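Local structure of iron binding protein FbpA (Mannheimia haemolytica, 1Q35) at residues 60-63 and 64-68; 77-80 and 81-85; 257-260 and 261-264; 270-273 and 274-277. The protein binds ferric iron in the periplasm, probably to deliver it for bacterial uptake, as a member of the solute-binding protein family. One frame throughout, in Å; residues are numbered along the deposited sequence.

Contact 1: residues 60-63 and 64-68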
ATOM      1  N   ILE A  60      -2.536  -6.086   0.131  1.00  8.68           N
ATOM      2  CA  ILE A  60      -3.485  -7.188   0.292  1.00  8.78           C
ATOM      3  C   ILE A  60      -3.030  -8.433  -0.454  1.00  8.59           C
ATOM      4  O   ILE A  60      -3.255  -9.547   0.017  1.00  9.08           O
ATOM      5  CB  ILE A  60      -4.910  -6.781  -0.161  1.00  8.94           C
ATOM      6  CG1 ILE A  60      -5.908  -7.917   0.101  1.00  9.55           C
ATOM      7  CG2 ILE A  60      -4.949  -6.400  -1.647  1.00  8.86           C
ATOM      8  CD1 ILE A  60      -6.131  -8.229   1.562  1.00 10.76           C
ATOM      9  N   SER A  61      -2.389  -8.274  -1.606  1.00  8.71           N
ATOM     10  CA  SER A  61      -1.982  -9.446  -2.362  1.00  9.08           C
ATOM     11  C   SER A  61      -0.907 -10.252  -1.629  1.00  9.43           C
ATOM     12  O   SER A  61      -0.940 -11.479  -1.657  1.00 10.11           O
ATOM     13  CB  SER A  61      -1.563  -9.069  -3.774  1.00  9.12           C
ATOM     14  OG  SER A  61      -2.664  -8.496  -4.460  1.00  9.66           O
ATOM     15  N   ARG A  62       0.019  -9.578  -0.947  1.00  9.31           N
ATOM     16  CA  ARG A  62       0.994 -10.270  -0.100  1.00  9.77           C
ATOM     17  C   ARG A  62       0.311 -10.970   1.072  1.00  9.72           C
ATOM     18  O   ARG A  62       0.660 -12.103   1.421  1.00 10.00           O
ATOM     19  CB  ARG A  62       2.051  -9.302   0.434  1.00 10.02           C
ATOM     20  CG  ARG A  62       3.139  -9.957   1.290  1.00 11.63           C
ATOM     21  CD  ARG A  62       4.112 -10.828   0.516  1.00 14.00           C
ATOM     22  NE  ARG A  62       5.135 -10.034  -0.154  1.00 15.92           N
ATOM     23  CZ  ARG A  62       6.044 -10.523  -0.992  1.00 16.93           C
ATOM     24  NH1 ARG A  62       6.928  -9.704  -1.545  1.00 17.99           N
ATOM     25  NH2 ARG A  62       6.088 -11.819  -1.278  1.00 17.76           N
ATOM     26  N   VAL A  63      -0.652 -10.297   1.688  1.00  9.64           N
ATOM     27  CA  VAL A  63      -1.428 -10.890   2.771  1.00  9.83           C
ATOM     28  C   VAL A  63      -2.055 -12.202   2.324  1.00 10.08           C
ATOM     29  O   VAL A  63      -1.953 -13.214   3.024  1.00 10.56           O
ATOM     30  CB  VAL A  63      -2.545  -9.940   3.253  1.00  9.79           C
ATOM     31  CG1 VAL A  63      -3.551 -10.670   4.124  1.00 10.12           C
ATOM     32  CG2 VAL A  63      -1.953  -8.763   4.011  1.00  9.86           C
ATOM     33  N   MET A  64      -2.695 -12.198   1.162  1.00 10.20           N
ATOM     34  CA  MET A  64      -3.381 -13.395   0.685  1.00 10.81           C
ATOM     35  C   MET A  64      -2.396 -14.464   0.222  1.00 11.28           C
ATOM     36  O   MET A  64      -2.678 -15.646   0.366  1.00 11.80           O
ATOM     37  CB  MET A  64      -4.394 -13.055  -0.411  1.00 10.96           C
ATOM     38  CG  MET A  64      -5.543 -12.185   0.060  1.00 11.22           C
ATOM     39  SD  MET A  64      -6.323 -12.747   1.594  1.00 13.76           S
ATOM     40  CE  MET A  64      -6.839 -14.389   1.139  1.00 14.98           C
ATOM     41  N   GLU A  65      -1.225 -14.080  -0.281  1.00 11.59           N
ATOM     42  CA  GLU A  65      -0.173 -15.051  -0.580  1.00 12.21           C
ATOM     43  C   GLU A  65       0.170 -15.844   0.684  1.00 12.23           C
ATOM     44  O   GLU A  65       0.271 -17.074   0.656  1.00 12.94           O
ATOM     45  CB  GLU A  65       1.087 -14.361  -1.111  1.00 12.44           C
ATOM     46  CG  GLU A  65       2.212 -15.328  -1.466  1.00 13.65           C
ATOM     47  CD  GLU A  65       3.534 -14.643  -1.760  1.00 15.69           C
ATOM     48  OE1 GLU A  65       4.535 -15.366  -1.978  1.00 18.52           O
ATOM     49  OE2 GLU A  65       3.586 -13.392  -1.775  1.00 17.05           O
ATOM     50  N   ILE A  66       0.335 -15.129   1.792  1.00 12.08           N
ATOM     51  CA  ILE A  66       0.703 -15.734   3.071  1.00 12.34           C
ATOM     52  C   ILE A  66      -0.425 -16.618   3.597  1.00 12.44           C
ATOM     53  O   ILE A  66      -0.200 -17.767   3.994  1.00 12.68           O
ATOM     54  CB  ILE A  66       1.070 -14.623   4.094  1.00 12.63           C
ATOM     55  CG1 ILE A  66       2.358 -13.911   3.666  1.00 13.03           C
ATOM     56  CG2 ILE A  66       1.218 -15.199   5.500  1.00 12.64           C
ATOM     57  CD1 ILE A  66       2.540 -12.534   4.269  1.00 13.89           C
ATOM     58  N   VAL A  67      -1.638 -16.088   3.579  1.00 12.48           N
ATOM     59  CA  VAL A  67      -2.798 -16.785   4.114  1.00 13.05           C
ATOM     60  C   VAL A  67      -3.136 -18.021   3.270  1.00 13.63           C
ATOM     61  O   VAL A  67      -3.399 -19.095   3.824  1.00 14.05           O
ATOM     62  CB  VAL A  67      -3.993 -15.816   4.232  1.00 13.01           C
ATOM     63  CG1 VAL A  67      -5.286 -16.550   4.564  1.00 13.40           C
ATOM     64  CG2 VAL A  67      -3.695 -14.757   5.297  1.00 13.19           C
ATOM     65  N   ASN A  68      -3.089 -17.882   1.945  1.00 14.32           N
ATOM     66  CA  ASN A  68      -3.357 -18.993   1.023  1.00 15.22           C
ATOM     67  C   ASN A  68      -2.334 -20.116   1.133  1.00 15.71           C
ATOM     68  O   ASN A  68      -2.655 -21.274   0.854  1.00 16.42           O
ATOM     69  CB  ASN A  68      -3.374 -18.522  -0.437  1.00 15.34           C
ATOM     70  CG  ASN A  68      -4.586 -17.670  -0.781  1.00 15.97           C
ATOM     71  OD1 ASN A  68      -5.575 -17.637  -0.056  1.00 17.29           O
ATOM     72  ND2 ASN A  68      -4.498 -16.963  -1.909  1.00 16.18           N
TER
HETATM   73  O   HOH W   1       7.047 -14.650  -2.410  1.00 26.28           O

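Contact 2: residues 77-80 and 81-85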
ATOM      1  N   SER A  77     -10.276 -12.120  18.591  1.00 17.40           N
ATOM      2  CA  SER A  77     -10.035 -11.084  19.587  1.00 17.45           C
ATOM      3  C   SER A  77     -11.198 -10.102  19.605  1.00 17.61           C
ATOM      4  O   SER A  77     -11.575  -9.568  18.567  1.00 17.93           O
ATOM      5  CB  SER A  77      -8.746 -10.328  19.244  1.00 17.29           C
ATOM      6  OG  SER A  77      -8.673  -9.102  19.948  1.00 17.18           O
ATOM      7  N   LYS A  78     -11.759  -9.862  20.785  1.00 17.93           N
ATOM      8  CA  LYS A  78     -12.826  -8.875  20.956  1.00 18.07           C
ATOM      9  C   LYS A  78     -12.315  -7.462  20.677  1.00 17.61           C
ATOM     10  O   LYS A  78     -13.073  -6.604  20.234  1.00 17.34           O
ATOM     11  CB  LYS A  78     -13.430  -8.906  22.374  1.00 18.66           C
ATOM     12  CG  LYS A  78     -13.346 -10.234  23.145  1.00 20.44           C
ATOM     13  CD  LYS A  78     -12.398 -10.139  24.352  1.00 22.07           C
ATOM     14  CE  LYS A  78     -10.935  -9.915  23.959  1.00 22.58           C
ATOM     15  NZ  LYS A  78     -10.352 -11.072  23.229  1.00 21.95           N
ATOM     16  N   VAL A  79     -11.038  -7.228  20.970  1.00 17.09           N
ATOM     17  CA  VAL A  79     -10.412  -5.927  20.732  1.00 16.98           C
ATOM     18  C   VAL A  79     -10.314  -5.637  19.230  1.00 16.79           C
ATOM     19  O   VAL A  79     -10.673  -4.549  18.784  1.00 16.75           O
ATOM     20  CB  VAL A  79      -9.015  -5.846  21.390  1.00 16.95           C
ATOM     21  CG1 VAL A  79      -8.292  -4.551  20.995  1.00 16.95           C
ATOM     22  CG2 VAL A  79      -9.136  -5.959  22.911  1.00 17.55           C
ATOM     23  N   LEU A  80      -9.850  -6.613  18.452  1.00 16.37           N
ATOM     24  CA  LEU A  80      -9.762  -6.457  16.996  1.00 16.36           C
ATOM     25  C   LEU A  80     -11.151  -6.314  16.377  1.00 16.98           C
ATOM     26  O   LEU A  80     -11.340  -5.560  15.425  1.00 16.96           O
ATOM     27  CB  LEU A  80      -9.026  -7.643  16.360  1.00 15.96           C
ATOM     28  CG  LEU A  80      -7.570  -7.869  16.776  1.00 15.20           C
ATOM     29  CD1 LEU A  80      -6.999  -9.099  16.094  1.00 14.71           C
ATOM     30  CD2 LEU A  80      -6.714  -6.644  16.470  1.00 15.11           C
ATOM     31  N   GLU A  81     -12.126  -7.030  16.930  1.00 17.88           N
ATOM     32  CA  GLU A  81     -13.500  -6.954  16.452  1.00 18.77           C
ATOM     33  C   GLU A  81     -14.076  -5.547  16.613  1.00 18.79           C
ATOM     34  O   GLU A  81     -14.749  -5.041  15.719  1.00 19.18           O
ATOM     35  CB  GLU A  81     -14.372  -7.958  17.210  1.00 19.32           C
ATOM     36  CG  GLU A  81     -15.817  -8.004  16.748  1.00 21.31           C
ATOM     37  CD  GLU A  81     -16.616  -9.074  17.461  1.00 23.92           C
ATOM     38  OE1 GLU A  81     -17.060 -10.028  16.790  1.00 25.91           O
ATOM     39  OE2 GLU A  81     -16.797  -8.956  18.691  1.00 25.72           O
ATOM     40  N   LYS A  82     -13.801  -4.931  17.758  1.00 18.66           N
ATOM     41  CA  LYS A  82     -14.308  -3.605  18.091  1.00 18.75           C
ATOM     42  C   LYS A  82     -13.601  -2.515  17.287  1.00 18.07           C
ATOM     43  O   LYS A  82     -14.233  -1.564  16.823  1.00 18.47           O
ATOM     44  CB  LYS A  82     -14.114  -3.333  19.586  1.00 19.10           C
ATOM     45  CG  LYS A  82     -14.739  -2.034  20.085  1.00 20.89           C
ATOM     46  CD  LYS A  82     -14.421  -1.788  21.555  1.00 22.76           C
ATOM     47  CE  LYS A  82     -14.787  -0.373  21.988  1.00 24.14           C
ATOM     48  NZ  LYS A  82     -13.604   0.528  22.009  1.00 24.89           N
ATOM     49  N   ASN A  83     -12.292  -2.670  17.116  1.00 17.20           N
ATOM     50  CA  ASN A  83     -11.451  -1.613  16.554  1.00 16.64           C
ATOM     51  C   ASN A  83     -11.414  -1.595  15.031  1.00 16.09           C
ATOM     52  O   ASN A  83     -11.374  -0.523  14.431  1.00 16.23           O
ATOM     53  CB  ASN A  83     -10.024  -1.728  17.093  1.00 16.64           C
ATOM     54  CG  ASN A  83      -9.906  -1.289  18.540  1.00 16.87           C
ATOM     55  OD1 ASN A  83     -10.791  -0.616  19.075  1.00 18.69           O
ATOM     56  ND2 ASN A  83      -8.808  -1.661  19.181  1.00 16.46           N
ATOM     57  N   ILE A  84     -11.414  -2.769  14.409  1.00 15.53           N
ATOM     58  CA  ILE A  84     -11.267  -2.882  12.959  1.00 14.76           C
ATOM     59  C   ILE A  84     -12.617  -3.211  12.326  1.00 15.02           C
ATOM     60  O   ILE A  84     -13.180  -4.272  12.606  1.00 15.19           O
ATOM     61  CB  ILE A  84     -10.231  -3.974  12.591  1.00 14.29           C
ATOM     62  CG1 ILE A  84      -8.893  -3.705  13.293  1.00 13.71           C
ATOM     63  CG2 ILE A  84     -10.064  -4.047  11.067  1.00 13.95           C
ATOM     64  CD1 ILE A  84      -7.840  -4.786  13.082  1.00 13.12           C
ATOM     65  N   PRO A  85     -13.159  -2.323  11.493  1.00 15.19           N
ATOM     66  CA  PRO A  85     -14.402  -2.626  10.779  1.00 15.71           C
ATOM     67  C   PRO A  85     -14.276  -3.922   9.989  1.00 15.89           C
ATOM     68  O   PRO A  85     -13.189  -4.240   9.505  1.00 15.75           O
ATOM     69  CB  PRO A  85     -14.570  -1.426   9.842  1.00 15.59           C
ATOM     70  CG  PRO A  85     -13.839  -0.328  10.502  1.00 15.55           C
ATOM     71  CD  PRO A  85     -12.664  -0.970  11.177  1.00 14.99           C
TER
HETATM   72  O   HOH W   2     -15.844  -6.707  20.443  1.00 31.31           O

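Contact 3: residues 257-260 and 261-264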
ATOM      1  N   LYS A 257      -4.528   4.892  20.200  1.00 15.13           N
ATOM      2  CA  LYS A 257      -3.241   5.576  20.207  1.00 14.82           C
ATOM      3  C   LYS A 257      -2.456   5.279  18.936  1.00 13.98           C
ATOM      4  O   LYS A 257      -2.011   6.194  18.251  1.00 14.01           O
ATOM      5  CB  LYS A 257      -2.414   5.196  21.438  1.00 15.24           C
ATOM      6  CG  LYS A 257      -1.086   5.929  21.527  1.00 16.41           C
ATOM      7  CD  LYS A 257      -0.382   5.681  22.849  1.00 18.06           C
ATOM      8  CE  LYS A 257       1.080   6.080  22.762  1.00 19.40           C
ATOM      9  NZ  LYS A 257       1.798   5.938  24.061  1.00 21.08           N
ATOM     10  N   ALA A 258      -2.282   4.002  18.623  1.00 13.24           N
ATOM     11  CA  ALA A 258      -1.517   3.602  17.442  1.00 12.42           C
ATOM     12  C   ALA A 258      -2.181   4.075  16.147  1.00 11.91           C
ATOM     13  O   ALA A 258      -1.500   4.495  15.212  1.00 12.07           O
ATOM     14  CB  ALA A 258      -1.329   2.099  17.409  1.00 12.38           C
ATOM     15  N   GLN A 259      -3.505   4.012  16.094  1.00 11.75           N
ATOM     16  CA  GLN A 259      -4.238   4.473  14.919  1.00 11.61           C
ATOM     17  C   GLN A 259      -4.048   5.983  14.711  1.00 11.78           C
ATOM     18  O   GLN A 259      -3.932   6.456  13.572  1.00 11.69           O
ATOM     19  CB  GLN A 259      -5.717   4.107  15.028  1.00 11.81           C
ATOM     20  CG  GLN A 259      -5.979   2.608  14.878  1.00 11.34           C
ATOM     21  CD  GLN A 259      -5.896   2.139  13.438  1.00 10.86           C
ATOM     22  OE1 GLN A 259      -6.678   2.578  12.599  1.00 10.51           O
ATOM     23  NE2 GLN A 259      -4.954   1.245  13.148  1.00 10.87           N
ATOM     24  N   GLY A 260      -3.984   6.730  15.810  1.00 12.00           N
ATOM     25  CA  GLY A 260      -3.652   8.141  15.767  1.00 12.02           C
ATOM     26  C   GLY A 260      -2.254   8.394  15.238  1.00 12.05           C
ATOM     27  O   GLY A 260      -2.043   9.348  14.496  1.00 12.37           O
ATOM     28  N   LEU A 261      -1.296   7.554  15.615  1.00 12.11           N
ATOM     29  CA  LEU A 261       0.059   7.650  15.084  1.00 12.18           C
ATOM     30  C   LEU A 261       0.096   7.365  13.577  1.00 11.46           C
ATOM     31  O   LEU A 261       0.779   8.052  12.829  1.00 11.45           O
ATOM     32  CB  LEU A 261       1.008   6.692  15.815  1.00 12.85           C
ATOM     33  CG  LEU A 261       1.252   6.943  17.304  1.00 14.60           C
ATOM     34  CD1 LEU A 261       2.138   5.842  17.874  1.00 15.90           C
ATOM     35  CD2 LEU A 261       1.868   8.312  17.550  1.00 15.47           C
ATOM     36  N   TYR A 262      -0.624   6.345  13.130  1.00 10.73           N
ATOM     37  CA  TYR A 262      -0.718   6.068  11.704  1.00 10.46           C
ATOM     38  C   TYR A 262      -1.277   7.293  10.960  1.00 10.31           C
ATOM     39  O   TYR A 262      -0.812   7.631   9.870  1.00 10.27           O
ATOM     40  CB  TYR A 262      -1.609   4.856  11.460  1.00 10.29           C
ATOM     41  CG  TYR A 262      -0.967   3.496  11.644  1.00 10.04           C
ATOM     42  CD1 TYR A 262      -1.529   2.554  12.501  1.00 10.16           C
ATOM     43  CD2 TYR A 262       0.158   3.128  10.920  1.00 10.01           C
ATOM     44  CE1 TYR A 262      -0.980   1.292  12.636  1.00 10.44           C
ATOM     45  CE2 TYR A 262       0.721   1.863  11.050  1.00  9.88           C
ATOM     46  CZ  TYR A 262       0.143   0.949  11.915  1.00  9.92           C
ATOM     47  OH  TYR A 262       0.662  -0.318  12.049  1.00 10.69           O
ATOM     48  N   ALA A 263      -2.255   7.966  11.553  1.00 10.40           N
ATOM     49  CA  ALA A 263      -2.853   9.147  10.930  1.00 10.65           C
ATOM     50  C   ALA A 263      -1.876  10.320  10.899  1.00 11.04           C
ATOM     51  O   ALA A 263      -1.646  10.913   9.849  1.00 10.99           O
ATOM     52  CB  ALA A 263      -4.120   9.548  11.664  1.00 11.06           C
ATOM     53  N   GLU A 264      -1.286  10.629  12.048  1.00 11.38           N
ATOM     54  CA  GLU A 264      -0.555  11.884  12.222  1.00 11.90           C
ATOM     55  C   GLU A 264       0.881  11.808  11.749  1.00 11.72           C
ATOM     56  O   GLU A 264       1.407  12.785  11.217  1.00 12.53           O
ATOM     57  CB  GLU A 264      -0.572  12.316  13.689  1.00 12.24           C
ATOM     58  CG  GLU A 264      -1.955  12.665  14.215  1.00 13.79           C
ATOM     59  CD  GLU A 264      -2.568  13.886  13.548  1.00 15.51           C
ATOM     60  OE1 GLU A 264      -3.809  13.968  13.515  1.00 17.80           O
ATOM     61  OE2 GLU A 264      -1.818  14.760  13.065  1.00 16.73           O
TER

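Contact 4: residues 270-273 and 274-277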
ATOM      1  N   PRO A 270      -6.611   5.759   9.013  1.00 10.37           N
ATOM      2  CA  PRO A 270      -6.852   4.715  10.016  1.00 10.98           C
ATOM      3  C   PRO A 270      -8.005   3.815   9.604  1.00 11.38           C
ATOM      4  O   PRO A 270      -8.930   4.276   8.941  1.00 11.47           O
ATOM      5  CB  PRO A 270      -7.231   5.500  11.278  1.00 11.35           C
ATOM      6  CG  PRO A 270      -6.749   6.863  11.056  1.00 11.60           C
ATOM      7  CD  PRO A 270      -6.751   7.111   9.580  1.00 10.63           C
ATOM      8  N   VAL A 271      -7.952   2.540   9.979  1.00 11.69           N
ATOM      9  CA  VAL A 271      -9.135   1.683   9.856  1.00 12.28           C
ATOM     10  C   VAL A 271     -10.133   1.925  10.995  1.00 13.06           C
ATOM     11  O   VAL A 271     -11.333   1.726  10.820  1.00 13.54           O
ATOM     12  CB  VAL A 271      -8.793   0.171   9.776  1.00 12.37           C
ATOM     13  CG1 VAL A 271      -7.970  -0.126   8.527  1.00 12.36           C
ATOM     14  CG2 VAL A 271      -8.090  -0.330  11.037  1.00 12.03           C
ATOM     15  N   LYS A 272      -9.643   2.358  12.152  1.00 13.84           N
ATOM     16  CA  LYS A 272     -10.502   2.518  13.327  1.00 14.84           C
ATOM     17  C   LYS A 272     -11.379   3.756  13.180  1.00 15.78           C
ATOM     18  O   LYS A 272     -10.883   4.852  12.925  1.00 15.84           O
ATOM     19  CB  LYS A 272      -9.664   2.611  14.602  1.00 14.84           C
ATOM     20  CG  LYS A 272     -10.492   2.666  15.887  1.00 15.85           C
ATOM     21  CD  LYS A 272      -9.612   2.541  17.115  1.00 17.08           C
ATOM     22  CE  LYS A 272     -10.341   2.945  18.392  1.00 18.36           C
ATOM     23  NZ  LYS A 272     -11.644   2.254  18.555  1.00 19.66           N
ATOM     24  N   GLU A 273     -12.687   3.568  13.331  1.00 16.91           N
ATOM     25  CA  GLU A 273     -13.645   4.664  13.237  1.00 18.17           C
ATOM     26  C   GLU A 273     -13.461   5.646  14.389  1.00 18.35           C
ATOM     27  O   GLU A 273     -13.132   5.256  15.509  1.00 18.69           O
ATOM     28  CB  GLU A 273     -15.077   4.124  13.232  1.00 19.01           C
ATOM     29  CG  GLU A 273     -15.422   3.331  11.986  1.00 21.15           C
ATOM     30  CD  GLU A 273     -16.874   2.898  11.957  1.00 24.12           C
ATOM     31  OE1 GLU A 273     -17.719   3.679  11.467  1.00 25.85           O
ATOM     32  OE2 GLU A 273     -17.166   1.778  12.428  1.00 26.02           O
ATOM     33  N   GLY A 274     -13.655   6.929  14.093  1.00 18.64           N
ATOM     34  CA  GLY A 274     -13.529   7.977  15.091  1.00 18.71           C
ATOM     35  C   GLY A 274     -12.129   8.543  15.233  1.00 18.71           C
ATOM     36  O   GLY A 274     -11.924   9.484  15.996  1.00 19.38           O
ATOM     37  N   ILE A 275     -11.159   7.972  14.517  1.00 18.38           N
ATOM     38  CA  ILE A 275      -9.800   8.501  14.502  1.00 18.03           C
ATOM     39  C   ILE A 275      -9.654   9.402  13.283  1.00 17.99           C
ATOM     40  O   ILE A 275      -9.756   8.935  12.149  1.00 18.39           O
ATOM     41  CB  ILE A 275      -8.755   7.361  14.447  1.00 17.86           C
ATOM     42  CG1 ILE A 275      -8.984   6.340  15.572  1.00 18.01           C
ATOM     43  CG2 ILE A 275      -7.343   7.933  14.531  1.00 17.76           C
ATOM     44  CD1 ILE A 275      -8.883   6.908  16.982  1.00 18.32           C
ATOM     45  N   GLU A 276      -9.429  10.691  13.519  1.00 17.72           N
ATOM     46  CA  GLU A 276      -9.322  11.659  12.432  1.00 17.64           C
ATOM     47  C   GLU A 276      -8.011  11.475  11.670  1.00 16.44           C
ATOM     48  O   GLU A 276      -6.983  11.161  12.269  1.00 16.04           O
ATOM     49  CB  GLU A 276      -9.395  13.089  12.977  1.00 18.32           C
ATOM     50  CG  GLU A 276     -10.759  13.490  13.517  1.00 20.64           C
ATOM     51  CD  GLU A 276     -11.802  13.646  12.428  1.00 23.66           C
ATOM     52  OE1 GLU A 276     -12.897  13.055  12.560  1.00 26.30           O
ATOM     53  OE2 GLU A 276     -11.534  14.358  11.435  1.00 25.44           O
ATOM     54  N   PRO A 277      -8.036  11.678  10.353  1.00 15.35           N
ATOM     55  CA  PRO A 277      -6.786  11.809   9.602  1.00 14.39           C
ATOM     56  C   PRO A 277      -6.052  13.075  10.033  1.00 13.30           C
ATOM     57  O   PRO A 277      -6.625  13.918  10.734  1.00 13.29           O
ATOM     58  CB  PRO A 277      -7.254  11.927   8.146  1.00 14.55           C
ATOM     59  CG  PRO A 277      -8.646  11.411   8.144  1.00 15.54           C
ATOM     60  CD  PRO A 277      -9.210  11.807   9.474  1.00 15.65           C
TER
HETATM   61  O   HOH W   3     -11.246   6.953  11.242  1.00 28.01           O

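Contact 1: residues 60-63 and 64-68
A salt bridge between neighbouring turns of one helix, from Arg62 to Glu65, marks the outer side of this local contact on helix 60-68, the helix that follows strand 54-57 of the central sheet. Arg62 NH2 stands 3.0 Å from Glu65 OE2, but the N-H points poorly at the oxygen (129°), and as a hydrogen bond the pair is weak. The two side chains run alongside each other in the same direction, with guanidinium and carboxylate planes 28° apart. Glu65 is extended beyond CG, whereas Arg62 folds at chi2 and chi3, which brings its guanidinium over beside the acid. Water 1 closes the pair from outside: it donates to Glu65 OE1 at 2.6 Å and lies at the guanidinium edge, in plane, accepting weakly from NH2. Each carboxylate oxygen thus has its own partner. Further down, Arg62 CG lies 4.0 Å from Ile66 CD1.

The arrangement is that of an amphipathic helix backed onto the sheet of a periplasmic-binding-protein fold. Ile66 and Val63 face strand 54-57, touching Leu55 and Thr57, while Ile60 and Met64 turn toward helix 294-298. The side chains meet at ordinary van der Waals spacing: Ile60 CD1 to Met64 CG and Val63 CG1 to Val67 CG2 are each 4.3 Å. Regular backbone bonds, such as Met64 N to Ile60 O at 2.9 Å, join the turns, and Asp59 accepts from Ser61 N and Arg62 N at the helix start. The Arg62 side chain lies about 9 Å from that of Tyr142, a ferric iron ligand in another structure of this protein.

Contact 2: residues 77-80 and 81-85
Lys78 O takes two donors: Lys82 N, one helical turn on, at 3.1 Å, and water 2 at 2.8 Å. The same water donates to Glu81 OE2 at 3.0 Å, so it ties a backbone carbonyl to a carboxylate on the exposed side of the short helix 78-83. Glu81 CG is anti to the backbone N (chi1 -178°) and its chain runs on extended, which puts the carboxylate within range of that water.

Ser77 occupies the N-cap of this helix, and its OG accepts from Leu80 N at 3.1 Å in a nearly straight bond (170°). That hydroxyl is also hydrogen-bonded to Glu251 of helix 243-254, which joins the helix start to its neighbour. On the inner side, Leu80 and Ile84 lie alongside each other, CD2 to CD1 at 4.0 Å, and both rest on Phe96 of strand 96-108 and on Ser254. Val79 and Asn83 likewise run side by side, with Val79 CG1 3.5 Å from Asn83 ND2; this amide nitrogen donates to Ser254 OG, and OD1 takes Lys272 NZ. Ile84 leaves helical geometry, yet its N still bonds to Leu80 O at 3.0 Å.

Polar anchoring at Ser77 and Asn83 therefore pins both ends of the helix to helix 243-254, and Asn83 ties it to loop 270-277 as well, while on the exposed side Glu81 reaches the Lys78 carbonyl through a water.

Contact 3: residues 257-260 and 261-264
The amide of Gln259 comes obliquely against the ring of Tyr262, NE2 lying 3.7 Å from CD1, with amide and ring planes 62° apart. Gln259 reaches this position by two successive bends: CG sits beside the backbone N (chi1 -71°), and chi2 of -76° turns the chain again toward the next helical turn. What holds the amide is mainly outside this pair: NE2 donates to Leu98 O and Leu253 O, and OE1 accepts from Lys272 N. Tyr262 also places its CG next to its own backbone N, and this swings the ring back along helix 256-266 until CD1 is 3.3 Å from Ala258 O. That carbonyl already accepts from Tyr262 N at 2.9 Å, so ring carbon and amide nitrogen of one residue crowd the same oxygen.

Leu261 CG likewise packs 3.5 Å from Lys257 O and its side chain meets Met18 of helix 16-26, while the bent chain of Glu264 brings CG to 3.3 Å from Gly260 O. Lys257, by contrast, is extended throughout and carries NZ out to a salt bridge with Asp25.

In this periplasmic-binding-protein fold helix 256-266 packs against helix 16-26 and strand 269-270, with Ala263 on Pro270. Three outside bonds fix the rotation of the buried Gln259 amide, so its meeting with the tyrosine is probably packing rather than a directed bond.

Contact 4: residues 270-273 and 274-277
Pro270 and Ile275 pack across a type II beta turn that runs from Lys272 to Ile275, in the loop leaving strand 269-270. The ring atom CG of Pro270 meets the CG2 methyl of Ile275 at 3.7 Å, the two side chains crossing at a slant, with Pro270 CB 4.0 Å from Ile275 CB. On the other branch, Ile275 CG1 lies against the aliphatic part of Lys272, 3.9 Å from CB, and CG and CD of the lysine follow at almost the same spacing. Ile275 thus meets the proline ring with CG2 and the lysine stem with CG1, from directions roughly at right angles. Its CG1 sits beside the backbone N (chi1 -53°), and this sends the two branches to different neighbours.

The turn sets up this arrangement. Lys272 O and Ile275 N are 3.5 Å apart across its mouth, and Gly274, at the third position, has a positive phi (89°) of the kind glycine readily adopts. Here the chain reverses, bringing Ile275 back against Pro270. Water 3 spans the same opening, donating to Lys272 O at 2.7 Å and to Ile275 O at 2.6 Å, so it bridges two carbonyl acceptors, one at each end of the turn, that cannot bond to each other.

Further out, helix 256-266 backs the loop: Pro270 rests on Gln259 and Ala263, Ile275 on Glu256, and Gln259 OE1 accepts from Lys272 N. The lysine chain passes Ile275 nearly straight and bends only at its last torsion, delivering NZ to OD1 of Asn83.

Overall arrangement
Along the chain the four local contacts come in series: contacts 1, 2 and 3 lie on helices 60-68, 78-83 and 256-266, contact 4 on the loop after strand 269-270. That strand pairs with strand 96-108 of the central sheet, whose Phe96 also carries Leu80 and Ile84 of contact 2, so contacts 2 to 4 belong to one packed region. Contact 4 touches both contact 3 (centres 8 Å apart) and contact 2 (13 Å), and so joins two helices far apart in sequence. Contact 1 stands off, its centre 20 to 24 Å from the others. Contacts 1, 3 and 4 approach the iron-binding tyrosines to about 9 to 11 Å between side chains; contact 2 lies away from them.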